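Local atomic coordinates of protein-glutamine gamma-glutamyltransferase 2 (Pagrus major, PDB entry 1G0D), a protein that probably catalyses calcium-dependent cross-linking of proteins by joining peptide-bound glutamine to lysine side chains or other primary amines. Residues Ile173-Gly178 against Cys272-Ala277; His332-Ser337 against Val353-Pro358; Gly369-Ala374 against Tyr385-Val390. One frame throughout, in Å; residues are numbered along the deposited sequence.

Contact 1: residues Ile173-Gly178 against Cys272-Ala277; sequences IPWNYG and CWVFAA
A277 sets its methyl group against one face of the W175 indole: CB lies 3.4 Å from the centroid of the five-membered ring, 25° off the ring normal, which makes this a CH-pi contact. CB is nearest NE1 and CE2 of W175, so it sits toward the rim. A residue as small as alanine suits this site, because the broad indole can come down close to the helix. The W175 CG is anti to the backbone N (chi1 -163°), and the rest of the ring runs on over the preceding helical turn. There its six-membered end meets V274, whose two methyls share one ring atom, CG2 lying 4.0 Å and CG1 4.1 Å from W175 CH2.

The contact joins strand 169-176, half of a two-stranded antiparallel hairpin with strand 159-164, to the first turns of helix 272-286. That helix begins with the active-site C272, a nucleophile at a helix start as in the papain-like cysteine enzymes.

W273, the neighbour of C272, meets W175 through its pyrrole edge: W175 CZ3 lies near the plane of the W273 ring, 4.0 Å from NE1, and the two indoles stand at 88° to each other. The ring of W273 also packs edge-to-face with Y515, a residue important for catalysis. Y177 adds a lighter touch, its CE1 4.4 Å from A277 CB. The buried N-H of W175 is satisfied by S252 OG, which also makes a weak hydrogen bond with A277 O.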
loop_
_atom_site.group_PDB
_atom_site.type_symbol
_atom_site.label_atom_id
_atom_site.label_comp_id
_atom_site.label_asym_id
_atom_site.label_seq_id
_atom_site.Cartn_x
_atom_site.Cartn_y
_atom_site.Cartn_z
ATOM N N ILE A 173 -9.661 -0.947 6.246
ATOM C CA ILE A 173 -9.247 -2.292 6.523
ATOM C C ILE A 173 -7.871 -2.202 7.129
ATOM O O ILE A 173 -6.980 -1.507 6.621
ATOM C CB ILE A 173 -9.215 -3.209 5.304
ATOM C CG1 ILE A 173 -8.099 -2.794 4.387
ATOM C CG2 ILE A 173 -10.568 -3.209 4.620
ATOM C CD1 ILE A 173 -7.186 -3.923 4.100
ATOM N N PRO A 174 -7.736 -2.769 8.325
ATOM C CA PRO A 174 -6.466 -2.791 9.025
ATOM C C PRO A 174 -5.498 -3.676 8.229
ATOM O O PRO A 174 -5.935 -4.576 7.521
ATOM C CB PRO A 174 -6.836 -3.418 10.360
ATOM C CG PRO A 174 -8.022 -4.196 10.083
ATOM C CD PRO A 174 -8.800 -3.317 9.173
ATOM N N TRP A 175 -4.188 -3.419 8.341
ATOM C CA TRP A 175 -3.183 -4.220 7.647
ATOM C C TRP A 175 -1.975 -4.441 8.543
ATOM O O TRP A 175 -1.523 -3.528 9.228
ATOM C CB TRP A 175 -2.744 -3.533 6.372
ATOM C CG TRP A 175 -2.046 -4.447 5.409
ATOM C CD1 TRP A 175 -0.698 -4.655 5.310
ATOM C CD2 TRP A 175 -2.649 -5.185 4.315
ATOM N NE1 TRP A 175 -0.415 -5.464 4.226
ATOM C CE2 TRP A 175 -1.586 -5.801 3.598
ATOM C CE3 TRP A 175 -3.973 -5.378 3.876
ATOM C CZ2 TRP A 175 -1.817 -6.602 2.450
ATOM C CZ3 TRP A 175 -4.194 -6.167 2.737
ATOM C CH2 TRP A 175 -3.113 -6.771 2.044
ATOM N N ASN A 176 -1.462 -5.659 8.559
ATOM C CA ASN A 176 -0.296 -5.929 9.369
ATOM C C ASN A 176 0.910 -5.819 8.436
ATOM O O ASN A 176 1.222 -6.752 7.680
ATOM C CB ASN A 176 -0.428 -7.329 9.990
ATOM C CG ASN A 176 0.844 -7.816 10.671
ATOM O OD1 ASN A 176 1.785 -7.059 10.880
ATOM N ND2 ASN A 176 0.880 -9.102 11.007
ATOM N N TYR A 177 1.584 -4.673 8.456
ATOM C CA TYR A 177 2.741 -4.513 7.584
ATOM C C TYR A 177 3.831 -5.476 7.995
ATOM O O TYR A 177 4.642 -5.887 7.168
ATOM C CB TYR A 177 3.275 -3.095 7.637
ATOM C CG TYR A 177 2.302 -2.081 7.132
ATOM C CD1 TYR A 177 1.750 -2.186 5.871
ATOM C CD2 TYR A 177 1.908 -1.017 7.940
ATOM C CE1 TYR A 177 0.815 -1.246 5.417
ATOM C CE2 TYR A 177 0.995 -0.090 7.521
ATOM C CZ TYR A 177 0.444 -0.201 6.260
ATOM O OH TYR A 177 -0.470 0.747 5.871
ATOM N N GLY A 178 3.854 -5.817 9.276
ATOM C CA GLY A 178 4.851 -6.743 9.797
ATOM C C GLY A 178 6.277 -6.594 9.289
ATOM O O GLY A 178 6.917 -7.602 9.056
ATOM N N CYS A 272 -4.557 -3.696 -6.629
ATOM C CA CYS A 272 -3.879 -2.463 -6.239
ATOM C C CYS A 272 -3.569 -2.180 -4.774
ATOM O O CYS A 272 -2.411 -1.889 -4.476
ATOM C CB CYS A 272 -4.515 -1.242 -6.905
ATOM S SG CYS A 272 -5.977 -0.649 -6.185
ATOM N N TRP A 273 -4.516 -2.279 -3.849
ATOM C CA TRP A 273 -4.169 -2.013 -2.435
ATOM C C TRP A 273 -3.249 -3.088 -1.788
ATOM O O TRP A 273 -2.566 -2.799 -0.803
ATOM C CB TRP A 273 -5.427 -1.803 -1.565
ATOM C CG TRP A 273 -6.079 -3.066 -1.273
ATOM C CD1 TRP A 273 -5.827 -3.897 -0.221
ATOM C CD2 TRP A 273 -6.996 -3.755 -2.122
ATOM N NE1 TRP A 273 -6.520 -5.067 -0.369
ATOM C CE2 TRP A 273 -7.249 -5.008 -1.533
ATOM C CE3 TRP A 273 -7.628 -3.438 -3.331
ATOM C CZ2 TRP A 273 -8.109 -5.947 -2.114
ATOM C CZ3 TRP A 273 -8.472 -4.359 -3.902
ATOM C CH2 TRP A 273 -8.706 -5.600 -3.296
ATOM N N VAL A 274 -3.228 -4.317 -2.312
ATOM C CA VAL A 274 -2.332 -5.360 -1.784
ATOM C C VAL A 274 -0.863 -5.135 -2.237
ATOM O O VAL A 274 0.080 -5.529 -1.535
ATOM C CB VAL A 274 -2.748 -6.759 -2.271
ATOM C CG1 VAL A 274 -1.814 -7.775 -1.715
ATOM C CG2 VAL A 274 -4.096 -7.080 -1.814
ATOM N N PHE A 275 -0.685 -4.506 -3.409
ATOM C CA PHE A 275 0.630 -4.176 -3.986
ATOM C C PHE A 275 1.185 -3.021 -3.165
ATOM O O PHE A 275 2.357 -2.987 -2.846
ATOM C CB PHE A 275 0.530 -3.613 -5.415
ATOM C CG PHE A 275 0.031 -4.569 -6.439
ATOM C CD1 PHE A 275 0.115 -5.942 -6.239
ATOM C CD2 PHE A 275 -0.639 -4.079 -7.569
ATOM C CE1 PHE A 275 -0.480 -6.817 -7.131
ATOM C CE2 PHE A 275 -1.249 -4.939 -8.485
ATOM C CZ PHE A 275 -1.173 -6.311 -8.266
ATOM N N ALA A 276 0.337 -2.035 -2.883
ATOM C CA ALA A 276 0.753 -0.869 -2.124
ATOM C C ALA A 276 1.168 -1.272 -0.702
ATOM O O ALA A 276 2.259 -0.894 -0.255
ATOM C CB ALA A 276 -0.359 0.140 -2.097
ATOM N N ALA A 277 0.323 -2.040 -0.004
ATOM C CA ALA A 277 0.628 -2.513 1.345
ATOM C C ALA A 277 1.918 -3.294 1.350
ATOM O O ALA A 277 2.732 -3.063 2.204
ATOM C CB ALA A 277 -0.426 -3.382 1.829
#

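Contact 2: residues His332-Ser337 against Val353-Pro358; sequences HCWVES and VLDPTP
V335 and L354 face each other as an antiparallel hydrogen-bonded pair. L354 N donates to V335 O at 2.8 Å, and V335 N returns a bond of 3.0 Å to L354 O. E336 and V353 form the next, non-hydrogen-bonded pair.

Among the side chains, H332 and D355 reach toward each other tip to tip. CG of H332 is anti to its backbone N (chi1 171°), which starts the ring toward strand 350-355. H332 NE2 donates to the syn lone pair of D355 OD2 at 2.9 Å, the oxygen lying 16° out of the imidazole plane; ring and carboxylate planes are 39° apart. The other oxygen, OD1, accepts a weak bond from T357 N, which helps fix the turn of the carboxylate. T357 OG1 lies in the imidazole plane at the ring edge, 3.3 Å from H332 CE1.

The apolar contacts centre on W334, whose five-membered ring is covered on one face by V353 CG1, 3.7 Å from its centroid. Branching at CB brings V353 CG2 alongside too, 3.6 Å from W334 NE1, while that N-H is bonded to Y440 OH. On the other face of the sheet, V335 CG1 meets L354 CB at 3.9 Å.

Strands 329-339 and 350-355 thus form a beta hairpin that brings the active-site H332 and D355 together, the histidine and aspartate of the Cys-His-Asp triad of a papain-like transglutaminase core.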
loop_
_atom_site.group_PDB
_atom_site.type_symbol
_atom_site.label_atom_id
_atom_site.label_comp_id
_atom_site.label_asym_id
_atom_site.label_seq_id
_atom_site.Cartn_x
_atom_site.Cartn_y
_atom_site.Cartn_z
ATOM N N HIS A 332 -8.395 3.673 -5.730
ATOM C CA HIS A 332 -7.163 3.080 -6.186
ATOM C C HIS A 332 -6.114 3.507 -5.201
ATOM O O HIS A 332 -6.073 4.667 -4.798
ATOM C CB HIS A 332 -6.780 3.585 -7.568
ATOM C CG HIS A 332 -5.412 3.155 -7.994
ATOM N ND1 HIS A 332 -4.976 1.852 -7.870
ATOM C CD2 HIS A 332 -4.398 3.841 -8.580
ATOM C CE1 HIS A 332 -3.751 1.749 -8.368
ATOM N NE2 HIS A 332 -3.380 2.940 -8.807
ATOM N N CYS A 333 -5.254 2.570 -4.843
ATOM C CA CYS A 333 -4.204 2.797 -3.887
ATOM C C CYS A 333 -2.769 2.816 -4.434
ATOM O O CYS A 333 -2.432 2.144 -5.412
ATOM C CB CYS A 333 -4.270 1.708 -2.824
ATOM S SG CYS A 333 -5.811 1.503 -1.994
ATOM N N TRP A 334 -1.926 3.608 -3.787
ATOM C CA TRP A 334 -0.511 3.650 -4.100
ATOM C C TRP A 334 0.230 3.975 -2.794
ATOM O O TRP A 334 -0.317 3.902 -1.696
ATOM C CB TRP A 334 -0.163 4.642 -5.234
ATOM C CG TRP A 334 -0.510 6.070 -5.005
ATOM C CD1 TRP A 334 0.221 6.994 -4.312
ATOM C CD2 TRP A 334 -1.671 6.769 -5.500
ATOM N NE1 TRP A 334 -0.414 8.224 -4.341
ATOM C CE2 TRP A 334 -1.574 8.108 -5.061
ATOM C CE3 TRP A 334 -2.778 6.388 -6.268
ATOM C CZ2 TRP A 334 -2.543 9.064 -5.368
ATOM C CZ3 TRP A 334 -3.747 7.349 -6.573
ATOM C CH2 TRP A 334 -3.617 8.672 -6.119
ATOM N N VAL A 335 1.476 4.359 -2.910
ATOM C CA VAL A 335 2.249 4.614 -1.728
ATOM C C VAL A 335 3.029 5.908 -1.891
ATOM O O VAL A 335 3.366 6.284 -2.997
ATOM C CB VAL A 335 3.125 3.371 -1.550
ATOM C CG1 VAL A 335 4.596 3.673 -1.603
ATOM C CG2 VAL A 335 2.688 2.669 -0.357
ATOM N N GLU A 336 3.258 6.622 -0.794
ATOM C CA GLU A 336 4.038 7.864 -0.810
ATOM C C GLU A 336 5.311 7.570 -0.003
ATOM O O GLU A 336 5.210 7.026 1.101
ATOM C CB GLU A 336 3.261 8.972 -0.112
ATOM C CG GLU A 336 2.858 10.137 -0.990
ATOM C CD GLU A 336 1.876 11.040 -0.297
ATOM O OE1 GLU A 336 1.991 11.255 0.928
ATOM O OE2 GLU A 336 0.962 11.537 -0.966
ATOM N N SER A 337 6.494 7.886 -0.535
ATOM C CA SER A 337 7.746 7.654 0.208
ATOM C C SER A 337 8.478 8.978 0.395
ATOM O O SER A 337 8.556 9.775 -0.517
ATOM C CB SER A 337 8.686 6.693 -0.533
ATOM O OG SER A 337 8.254 5.350 -0.444
ATOM N N VAL A 353 5.310 9.800 -4.993
ATOM C CA VAL A 353 4.314 8.786 -5.262
ATOM C C VAL A 353 4.952 7.620 -5.980
ATOM O O VAL A 353 5.599 7.807 -6.979
ATOM C CB VAL A 353 3.170 9.358 -6.153
ATOM C CG1 VAL A 353 2.293 8.240 -6.689
ATOM C CG2 VAL A 353 2.331 10.317 -5.367
ATOM N N LEU A 354 4.779 6.421 -5.432
ATOM C CA LEU A 354 5.277 5.163 -6.009
ATOM C C LEU A 354 4.011 4.273 -6.213
ATOM O O LEU A 354 3.364 3.842 -5.244
ATOM C CB LEU A 354 6.223 4.477 -5.020
ATOM C CG LEU A 354 7.740 4.511 -5.169
ATOM C CD1 LEU A 354 8.110 5.326 -6.329
ATOM C CD2 LEU A 354 8.369 5.066 -3.950
ATOM N N ASP A 355 3.637 4.010 -7.454
ATOM C CA ASP A 355 2.462 3.197 -7.703
ATOM C C ASP A 355 2.909 1.851 -8.260
ATOM O O ASP A 355 3.383 1.765 -9.389
ATOM C CB ASP A 355 1.551 3.922 -8.680
ATOM C CG ASP A 355 0.143 3.374 -8.682
ATOM O OD1 ASP A 355 -0.087 2.312 -8.077
ATOM O OD2 ASP A 355 -0.740 4.007 -9.292
ATOM N N PRO A 356 2.782 0.774 -7.456
ATOM C CA PRO A 356 3.203 -0.558 -7.930
ATOM C C PRO A 356 2.299 -1.156 -9.036
ATOM O O PRO A 356 2.729 -2.048 -9.789
ATOM C CB PRO A 356 3.207 -1.417 -6.652
ATOM C CG PRO A 356 2.896 -0.461 -5.486
ATOM C CD PRO A 356 2.238 0.731 -6.081
ATOM N N THR A 357 1.053 -0.664 -9.098
ATOM C CA THR A 357 0.070 -1.086 -10.069
ATOM C C THR A 357 0.495 -0.628 -11.453
ATOM O O THR A 357 0.623 0.579 -11.714
ATOM C CB THR A 357 -1.292 -0.507 -9.750
ATOM O OG1 THR A 357 -1.672 -0.868 -8.409
ATOM C CG2 THR A 357 -2.313 -1.058 -10.719
ATOM N N PRO A 358 0.718 -1.590 -12.366
ATOM C CA PRO A 358 1.145 -1.205 -13.712
ATOM C C PRO A 358 0.172 -0.248 -14.365
ATOM O O PRO A 358 -1.019 -0.236 -14.048
ATOM C CB PRO A 358 1.292 -2.548 -14.466
ATOM C CG PRO A 358 1.486 -3.586 -13.364
ATOM C CD PRO A 358 0.601 -3.059 -12.229
#

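Contact 3: residues Gly369-Ala374 against Tyr385-Val390; sequences GPCPVA and YDAPFV
P370 and Y385 lie side by side, their side chains pointing the same way, with P370 CD 3.5 Å from Y385 CD2. Next to them C371 reaches toward 385-390: with SG anti to the backbone N (chi1 177°), the sulfur comes 3.8 Å from A387 CB, a large, polarisable and weakly polar atom against a small methyl. V390 CG2 adds a looser contact, 4.4 Å from C371 CB.

The contact fastens the start of helix 387-395 to strand 368-372, an outermost strand of the four-stranded antiparallel sheet of the catalytic core. Cis peptide bonds precede both P370 and Y385. An alanine in place of Y385 would probably open a gap beside CG and CD of P370 and thin the packing of this side chain against V213 and R217.

Toward the polar edge, Y385 N donates to P370 O at 2.9 Å, approaching from 44° above the carbonyl plane. G369 N bonds to D386 OD2 at 3.0 Å through the anti lone pair of that oxygen. Glycine suits position 369, where a CB would press on the preceding carbonyl oxygen. D386 occupies the N-cap position but makes no capping bond; its OD2 also forms a salt bridge with R217, which hydrogen-bonds to G369 O as well.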
loop_
_atom_site.group_PDB
_atom_site.type_symbol
_atom_site.label_atom_id
_atom_site.label_comp_id
_atom_site.label_asym_id
_atom_site.label_seq_id
_atom_site.Cartn_x
_atom_site.Cartn_y
_atom_site.Cartn_z
ATOM N N GLY A 369 6.394 6.241 -10.793
ATOM C CA GLY A 369 7.218 6.904 -9.808
ATOM C C GLY A 369 8.613 6.359 -9.609
ATOM O O GLY A 369 8.983 5.392 -10.241
ATOM N N PRO A 370 9.393 6.925 -8.673
ATOM C CA PRO A 370 9.018 8.019 -7.771
ATOM C C PRO A 370 8.743 9.368 -8.388
ATOM O O PRO A 370 9.603 9.949 -9.039
ATOM C CB PRO A 370 10.182 8.077 -6.794
ATOM C CG PRO A 370 11.280 7.602 -7.547
ATOM C CD PRO A 370 10.776 6.517 -8.446
ATOM N N CYS A 371 7.535 9.875 -8.143
ATOM C CA CYS A 371 7.093 11.172 -8.656
ATOM C C CYS A 371 6.758 12.168 -7.534
ATOM O O CYS A 371 5.925 11.901 -6.685
ATOM C CB CYS A 371 5.841 11.000 -9.549
ATOM S SG CYS A 371 5.214 12.588 -10.126
ATOM N N PRO A 372 7.385 13.350 -7.542
ATOM C CA PRO A 372 7.084 14.317 -6.498
ATOM C C PRO A 372 5.614 14.625 -6.399
ATOM O O PRO A 372 5.016 15.030 -7.377
ATOM C CB PRO A 372 7.856 15.548 -6.941
ATOM C CG PRO A 372 9.028 14.988 -7.700
ATOM C CD PRO A 372 8.397 13.875 -8.479
ATOM N N VAL A 373 5.014 14.439 -5.238
ATOM C CA VAL A 373 3.616 14.815 -5.084
ATOM C C VAL A 373 3.469 16.344 -5.349
ATOM O O VAL A 373 2.390 16.835 -5.689
ATOM C CB VAL A 373 3.134 14.546 -3.664
ATOM C CG1 VAL A 373 1.724 15.033 -3.498
ATOM C CG2 VAL A 373 3.248 13.096 -3.358
ATOM N N ALA A 374 4.562 17.094 -5.190
ATOM C CA ALA A 374 4.552 18.549 -5.412
ATOM C C ALA A 374 4.476 18.900 -6.879
ATOM O O ALA A 374 3.945 19.955 -7.223
ATOM C CB ALA A 374 5.792 19.189 -4.820
ATOM N N TYR A 385 9.696 10.623 -11.893
ATOM C CA TYR A 385 9.155 9.714 -12.909
ATOM C C TYR A 385 7.633 9.582 -13.024
ATOM O O TYR A 385 6.902 9.479 -12.025
ATOM C CB TYR A 385 9.674 8.306 -12.694
ATOM C CG TYR A 385 11.146 8.184 -12.470
ATOM C CD1 TYR A 385 11.966 7.689 -13.472
ATOM C CD2 TYR A 385 11.726 8.495 -11.233
ATOM C CE1 TYR A 385 13.324 7.495 -13.259
ATOM C CE2 TYR A 385 13.106 8.301 -11.009
ATOM C CZ TYR A 385 13.885 7.795 -12.037
ATOM O OH TYR A 385 15.216 7.557 -11.858
ATOM N N ASP A 386 7.192 9.541 -14.282
ATOM C CA ASP A 386 5.795 9.336 -14.664
ATOM C C ASP A 386 4.763 10.322 -14.152
ATOM O O ASP A 386 3.622 9.958 -13.868
ATOM C CB ASP A 386 5.425 7.906 -14.295
ATOM C CG ASP A 386 6.558 6.918 -14.608
ATOM O OD1 ASP A 386 6.928 6.795 -15.785
ATOM O OD2 ASP A 386 7.094 6.262 -13.694
ATOM N N ALA A 387 5.169 11.585 -14.081
ATOM C CA ALA A 387 4.305 12.652 -13.622
ATOM C C ALA A 387 2.982 12.778 -14.370
ATOM O O ALA A 387 1.958 13.041 -13.733
ATOM C CB ALA A 387 5.040 13.939 -13.673
ATOM N N PRO A 388 2.976 12.609 -15.724
ATOM C CA PRO A 388 1.719 12.727 -16.493
ATOM C C PRO A 388 0.696 11.719 -16.081
ATOM O O PRO A 388 -0.489 12.028 -15.969
ATOM C CB PRO A 388 2.146 12.526 -17.948
ATOM C CG PRO A 388 3.582 12.858 -17.966
ATOM C CD PRO A 388 4.108 12.356 -16.641
ATOM N N PHE A 389 1.161 10.505 -15.842
ATOM C CA PHE A 389 0.278 9.440 -15.444
ATOM C C PHE A 389 -0.268 9.645 -14.086
ATOM O O PHE A 389 -1.442 9.360 -13.859
ATOM C CB PHE A 389 0.980 8.104 -15.487
ATOM C CG PHE A 389 1.083 7.578 -16.851
ATOM C CD1 PHE A 389 2.145 7.961 -17.675
ATOM C CD2 PHE A 389 0.058 6.813 -17.380
ATOM C CE1 PHE A 389 2.167 7.598 -19.010
ATOM C CE2 PHE A 389 0.085 6.445 -18.720
ATOM C CZ PHE A 389 1.136 6.841 -19.530
ATOM N N VAL A 390 0.571 10.132 -13.173
ATOM C CA VAL A 390 0.131 10.369 -11.805
ATOM C C VAL A 390 -0.728 11.628 -11.696
ATOM O O VAL A 390 -1.604 11.711 -10.857
ATOM C CB VAL A 390 1.313 10.481 -10.846
ATOM C CG1 VAL A 390 0.786 10.840 -9.423
ATOM C CG2 VAL A 390 2.119 9.164 -10.876
#

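In the fold
The three contacts follow one another along the chain and form a row through the catalytic core: the centre of contact 2 lies about 12 Å from that of contact 1 and about 10 Å from that of contact 3, while the centres of contacts 1 and 3 are about 21 Å apart, with no touch between them. Contacts 1 and 2 meet at the active site, where C272 SG lies 3.2 Å from H332 ND1, so the helix start and the hairpin together assemble the triad. Contacts 2 and 3 share a sheet, strands 350-355 and 368-372 being neighbours in it, with a probable hydrogen bond from V353 N to C371 O. Contact 3 thus carries this sheet outward to helix 387-395.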